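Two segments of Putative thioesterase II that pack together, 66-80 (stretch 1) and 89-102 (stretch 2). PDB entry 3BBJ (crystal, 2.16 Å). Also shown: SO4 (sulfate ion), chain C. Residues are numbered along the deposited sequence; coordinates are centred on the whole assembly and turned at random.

Stretch 1, residues 66-80: HRPASSGPAEIETRV
Stretch 2, residues 89-102: TVQTTLFQEGRTIL

The side chain of Gln 96 is held by the backbone of the other stretch at three points. Ser 70 N donates to Gln 96 OE1 at 2.9 Å. Gln 96 NE2 donates to Ser 70 O at 2.7 Å and to Pro 73 O at 3.2 Å. An extended side chain (chi1 t, chi2 t, chi3 45°) carries the amide to Ser 70 in the loop and Pro 73 near the start of the strand, so both ends of the amide are satisfied. Gly 72 has phi/psi 104/-165, where a CB would jam against the preceding carbonyl.

Strand 72-80 runs antiparallel to the strand that carries residues 89 to 95, at 163°. Glu 75 pairs with Phe 95, Glu 77 with Thr 93 and Arg 79 with Gln 91, each through two hydrogen bonds. Glu 75 N to Phe 95 O is 2.8 Å, and Phe 95 N to Glu 75 O is 2.7 Å. Glu 77 N to Thr 93 O is 3.0 Å, and Thr 93 N to Glu 77 O is 3.1 Å. Arg 79 N to Gln 91 O is 2.7 Å, and Gln 91 N to Arg 79 O is 2.6 Å. The side chains of these pairs share one face. Phe 95 (chi1 m, chi2 82°) places CE1 3.5 Å from Glu 77 CB.

The non-hydrogen-bonded pairs Ile 76-Leu 94, Thr 78-Thr 92 and Val 80-Val 90 occupy the other face. Leu 94 (t, p) brings CD1 to 3.5 Å from Ala 74 CB and 3.7 Å from Ile 76 CG1.

A type I' turn, Gln 96 to Arg 99, reverses stretch 2. Beyond it, Ile 101 O accepts from His 66 N at 2.7 Å and Arg 67 N at 3.0 Å. Arg 67 (m, t, t, chi4 83°) donates from NH1 to Thr 100 O at 2.7 Å. Arg 67 NH2 donates to sulfate O3 at 3.2 Å. Arg 99 CB lies over one face of the Arg 67 guanidinium.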

# COMPACT_ATOMS: atom_id res chain seq x y z
N HIS A 66 0.76 -5.59 -14.76
CA HIS A 66 0.01 -6.58 -15.52
C HIS A 66 0.92 -7.52 -16.29
O HIS A 66 0.70 -8.75 -16.28
CB HIS A 66 -0.95 -5.89 -16.49
CG HIS A 66 -1.86 -4.91 -15.82
ND1 HIS A 66 -2.62 -5.24 -14.72
CD2 HIS A 66 -2.15 -3.62 -16.10
CE1 HIS A 66 -3.33 -4.20 -14.35
NE2 HIS A 66 -3.06 -3.20 -15.17
N ARG A 67 1.92 -6.93 -16.96
CA ARG A 67 2.85 -7.65 -17.83
C ARG A 67 4.23 -7.01 -17.81
O ARG A 67 4.34 -5.81 -17.55
CB ARG A 67 2.39 -7.59 -19.29
CG ARG A 67 1.07 -8.23 -19.62
CD ARG A 67 0.67 -7.91 -21.05
NE ARG A 67 -0.68 -8.40 -21.32
CZ ARG A 67 -1.81 -7.76 -21.02
NH1 ARG A 67 -1.80 -6.58 -20.42
NH2 ARG A 67 -2.98 -8.32 -21.31
N PRO A 68 5.28 -7.80 -18.13
CA PRO A 68 6.63 -7.24 -18.24
C PRO A 68 6.76 -6.37 -19.47
O PRO A 68 6.15 -6.66 -20.49
CB PRO A 68 7.50 -8.48 -18.47
CG PRO A 68 6.58 -9.45 -19.13
CD PRO A 68 5.28 -9.25 -18.39
N ALA A 69 7.56 -5.31 -19.37
CA ALA A 69 7.95 -4.50 -20.52
C ALA A 69 9.40 -4.81 -20.92
O ALA A 69 10.20 -5.32 -20.11
CB ALA A 69 7.82 -3.02 -20.21
N SER A 70 9.72 -4.51 -22.17
CA SER A 70 11.08 -4.65 -22.67
C SER A 70 11.58 -3.28 -23.14
O SER A 70 10.87 -2.29 -23.07
CB SER A 70 11.14 -5.71 -23.78
OG SER A 70 10.09 -5.54 -24.71
N SER A 71 12.82 -3.22 -23.60
CA SER A 71 13.37 -1.97 -24.09
C SER A 71 12.67 -1.44 -25.35
O SER A 71 11.95 -2.16 -26.05
CB SER A 71 14.88 -2.08 -24.33
OG SER A 71 15.20 -2.84 -25.50
N GLY A 72 12.90 -0.15 -25.60
CA GLY A 72 12.34 0.54 -26.75
C GLY A 72 11.18 1.43 -26.38
O GLY A 72 10.97 1.74 -25.21
N PRO A 73 10.42 1.87 -27.40
CA PRO A 73 9.29 2.76 -27.14
C PRO A 73 8.12 2.13 -26.37
O PRO A 73 7.85 0.94 -26.48
CB PRO A 73 8.85 3.20 -28.55
CG PRO A 73 9.93 2.74 -29.47
CD PRO A 73 10.58 1.59 -28.84
N ALA A 74 7.47 2.98 -25.59
CA ALA A 74 6.27 2.65 -24.85
C ALA A 74 5.43 3.93 -24.83
O ALA A 74 5.98 5.02 -24.98
CB ALA A 74 6.61 2.20 -23.47
N GLU A 75 4.12 3.79 -24.67
CA GLU A 75 3.23 4.96 -24.71
C GLU A 75 2.38 5.05 -23.45
O GLU A 75 1.95 4.04 -22.90
CB GLU A 75 2.39 5.01 -26.00
CG GLU A 75 1.87 3.67 -26.53
CD GLU A 75 2.95 2.81 -27.22
OE1 GLU A 75 4.07 3.32 -27.48
OE2 GLU A 75 2.65 1.63 -27.51
N ILE A 76 2.16 6.28 -23.00
CA ILE A 76 1.46 6.57 -21.75
C ILE A 76 0.15 7.34 -21.96
O ILE A 76 0.10 8.34 -22.67
CB ILE A 76 2.35 7.35 -20.81
CG1 ILE A 76 3.52 6.47 -20.38
CG2 ILE A 76 1.52 7.88 -19.60
CD1 ILE A 76 4.65 7.21 -19.70
N GLU A 77 -0.88 6.87 -21.26
CA GLU A 77 -2.23 7.38 -21.39
C GLU A 77 -2.71 7.82 -20.00
O GLU A 77 -2.88 6.98 -19.13
CB GLU A 77 -3.05 6.22 -21.95
CG GLU A 77 -4.41 6.55 -22.49
CD GLU A 77 -4.98 5.37 -23.28
OE1 GLU A 77 -4.31 4.91 -24.23
OE2 GLU A 77 -6.11 4.92 -22.94
N THR A 78 -2.89 9.12 -19.80
CA THR A 78 -3.24 9.69 -18.48
C THR A 78 -4.68 10.16 -18.33
O THR A 78 -5.39 10.37 -19.30
CB THR A 78 -2.31 10.86 -18.09
OG1 THR A 78 -2.53 11.97 -18.96
CG2 THR A 78 -0.84 10.46 -18.14
N ARG A 79 -5.11 10.31 -17.08
CA ARG A 79 -6.49 10.71 -16.77
C ARG A 79 -6.60 11.28 -15.36
O ARG A 79 -6.24 10.61 -14.40
CB ARG A 79 -7.41 9.51 -16.93
CG ARG A 79 -8.86 9.86 -16.98
CD ARG A 79 -9.66 8.72 -17.58
NE ARG A 79 -11.08 8.86 -17.31
CZ ARG A 79 -11.75 8.26 -16.33
NH1 ARG A 79 -11.15 7.44 -15.47
NH2 ARG A 79 -13.05 8.49 -16.20
N VAL A 80 -7.06 12.52 -15.24
CA VAL A 80 -7.22 13.17 -13.95
C VAL A 80 -8.52 12.65 -13.41
O VAL A 80 -9.54 12.70 -14.10
CB VAL A 80 -7.27 14.74 -14.06
CG1 VAL A 80 -7.35 15.38 -12.67
CG2 VAL A 80 -6.06 15.27 -14.83
N THR A 89 -5.77 13.83 -8.12
CA THR A 89 -5.50 12.43 -8.38
C THR A 89 -5.53 12.09 -9.87
O THR A 89 -6.53 12.34 -10.55
CB THR A 89 -6.48 11.58 -7.56
OG1 THR A 89 -6.27 11.92 -6.19
CG2 THR A 89 -6.24 10.07 -7.76
N VAL A 90 -4.42 11.51 -10.34
CA VAL A 90 -4.20 11.17 -11.74
C VAL A 90 -3.96 9.66 -11.95
O VAL A 90 -3.19 9.02 -11.24
CB VAL A 90 -2.96 11.98 -12.33
CG1 VAL A 90 -2.80 11.78 -13.87
CG2 VAL A 90 -3.07 13.48 -12.00
N GLN A 91 -4.67 9.11 -12.93
CA GLN A 91 -4.47 7.73 -13.37
C GLN A 91 -3.58 7.76 -14.61
O GLN A 91 -3.76 8.58 -15.53
CB GLN A 91 -5.82 7.10 -13.68
CG GLN A 91 -5.83 5.68 -14.16
CD GLN A 91 -7.27 5.16 -14.28
OE1 GLN A 91 -7.79 4.96 -15.38
NE2 GLN A 91 -7.93 5.00 -13.13
N THR A 92 -2.58 6.88 -14.61
CA THR A 92 -1.60 6.83 -15.68
C THR A 92 -1.33 5.36 -15.99
O THR A 92 -1.10 4.54 -15.08
CB THR A 92 -0.31 7.59 -15.29
OG1 THR A 92 0.67 7.48 -16.32
CG2 THR A 92 0.27 7.06 -13.96
N THR A 93 -1.41 5.02 -17.28
CA THR A 93 -1.23 3.64 -17.73
C THR A 93 -0.17 3.55 -18.84
O THR A 93 -0.15 4.35 -19.79
CB THR A 93 -2.56 3.07 -18.24
OG1 THR A 93 -3.60 3.33 -17.27
CG2 THR A 93 -2.46 1.56 -18.52
N LEU A 94 0.72 2.56 -18.71
CA LEU A 94 1.80 2.33 -19.67
C LEU A 94 1.44 1.21 -20.63
O LEU A 94 1.03 0.13 -20.21
CB LEU A 94 3.09 1.98 -18.96
CG LEU A 94 4.32 1.74 -19.82
CD1 LEU A 94 4.69 3.00 -20.60
CD2 LEU A 94 5.49 1.28 -18.93
N PHE A 95 1.63 1.50 -21.93
CA PHE A 95 1.37 0.55 -23.01
C PHE A 95 2.62 0.26 -23.81
O PHE A 95 3.48 1.13 -23.97
CB PHE A 95 0.33 1.11 -23.96
CG PHE A 95 -0.99 1.34 -23.35
CD1 PHE A 95 -1.24 2.51 -22.63
CD2 PHE A 95 -2.02 0.43 -23.51
CE1 PHE A 95 -2.49 2.73 -22.06
CE2 PHE A 95 -3.28 0.66 -22.94
CZ PHE A 95 -3.52 1.81 -22.22
N GLN A 96 2.72 -0.96 -24.30
CA GLN A 96 3.85 -1.35 -25.14
C GLN A 96 3.42 -2.52 -26.01
O GLN A 96 2.98 -3.57 -25.50
CB GLN A 96 5.08 -1.71 -24.31
CG GLN A 96 6.38 -1.65 -25.11
CD GLN A 96 7.62 -2.14 -24.36
OE1 GLN A 96 7.58 -3.18 -23.69
NE2 GLN A 96 8.72 -1.40 -24.49
N GLU A 97 3.56 -2.34 -27.33
CA GLU A 97 3.17 -3.34 -28.33
C GLU A 97 1.71 -3.70 -28.17
O GLU A 97 1.35 -4.87 -28.12
CB GLU A 97 4.05 -4.59 -28.26
CG GLU A 97 5.53 -4.32 -28.49
CD GLU A 97 6.28 -5.57 -28.97
OE1 GLU A 97 5.82 -6.21 -29.94
OE2 GLU A 97 7.33 -5.89 -28.37
N GLY A 98 0.88 -2.67 -28.06
CA GLY A 98 -0.56 -2.82 -27.96
C GLY A 98 -1.09 -3.50 -26.71
O GLY A 98 -2.26 -3.89 -26.68
N ARG A 99 -0.26 -3.62 -25.68
CA ARG A 99 -0.67 -4.29 -24.44
C ARG A 99 -0.38 -3.42 -23.22
O ARG A 99 0.64 -2.70 -23.20
CB ARG A 99 0.02 -5.65 -24.33
CG ARG A 99 -0.55 -6.70 -25.31
CD ARG A 99 0.27 -7.99 -25.38
NE ARG A 99 1.60 -7.78 -25.97
CZ ARG A 99 2.43 -8.75 -26.38
NH1 ARG A 99 2.08 -10.03 -26.28
NH2 ARG A 99 3.62 -8.42 -26.90
N THR A 100 -1.28 -3.45 -22.23
CA THR A 100 -1.06 -2.69 -21.01
C THR A 100 -0.01 -3.39 -20.14
O THR A 100 -0.06 -4.58 -19.91
CB THR A 100 -2.37 -2.44 -20.19
OG1 THR A 100 -3.03 -3.68 -19.92
CG2 THR A 100 -3.31 -1.51 -20.95
N ILE A 101 0.96 -2.61 -19.68
CA ILE A 101 2.05 -3.12 -18.88
C ILE A 101 1.74 -2.96 -17.38
O ILE A 101 1.77 -3.93 -16.59
CB ILE A 101 3.35 -2.34 -19.23
CG1 ILE A 101 3.63 -2.41 -20.75
CG2 ILE A 101 4.55 -2.80 -18.38
CD1 ILE A 101 3.82 -3.82 -21.32
N LEU A 102 1.38 -1.73 -17.03
CA LEU A 102 1.31 -1.27 -15.67
C LEU A 102 0.37 -0.09 -15.58
O LEU A 102 0.34 0.74 -16.48
CB LEU A 102 2.71 -0.78 -15.29
CG LEU A 102 2.97 -0.16 -13.91
CD1 LEU A 102 2.70 -1.21 -12.84
CD2 LEU A 102 4.38 0.34 -13.85
S SO4 C . -1.69 -11.67 -23.00
O1 SO4 C . -0.80 -11.70 -21.84
O2 SO4 C . -1.79 -13.02 -23.55
O3 SO4 C . -3.03 -11.23 -22.59
O4 SO4 C . -1.18 -10.74 -24.01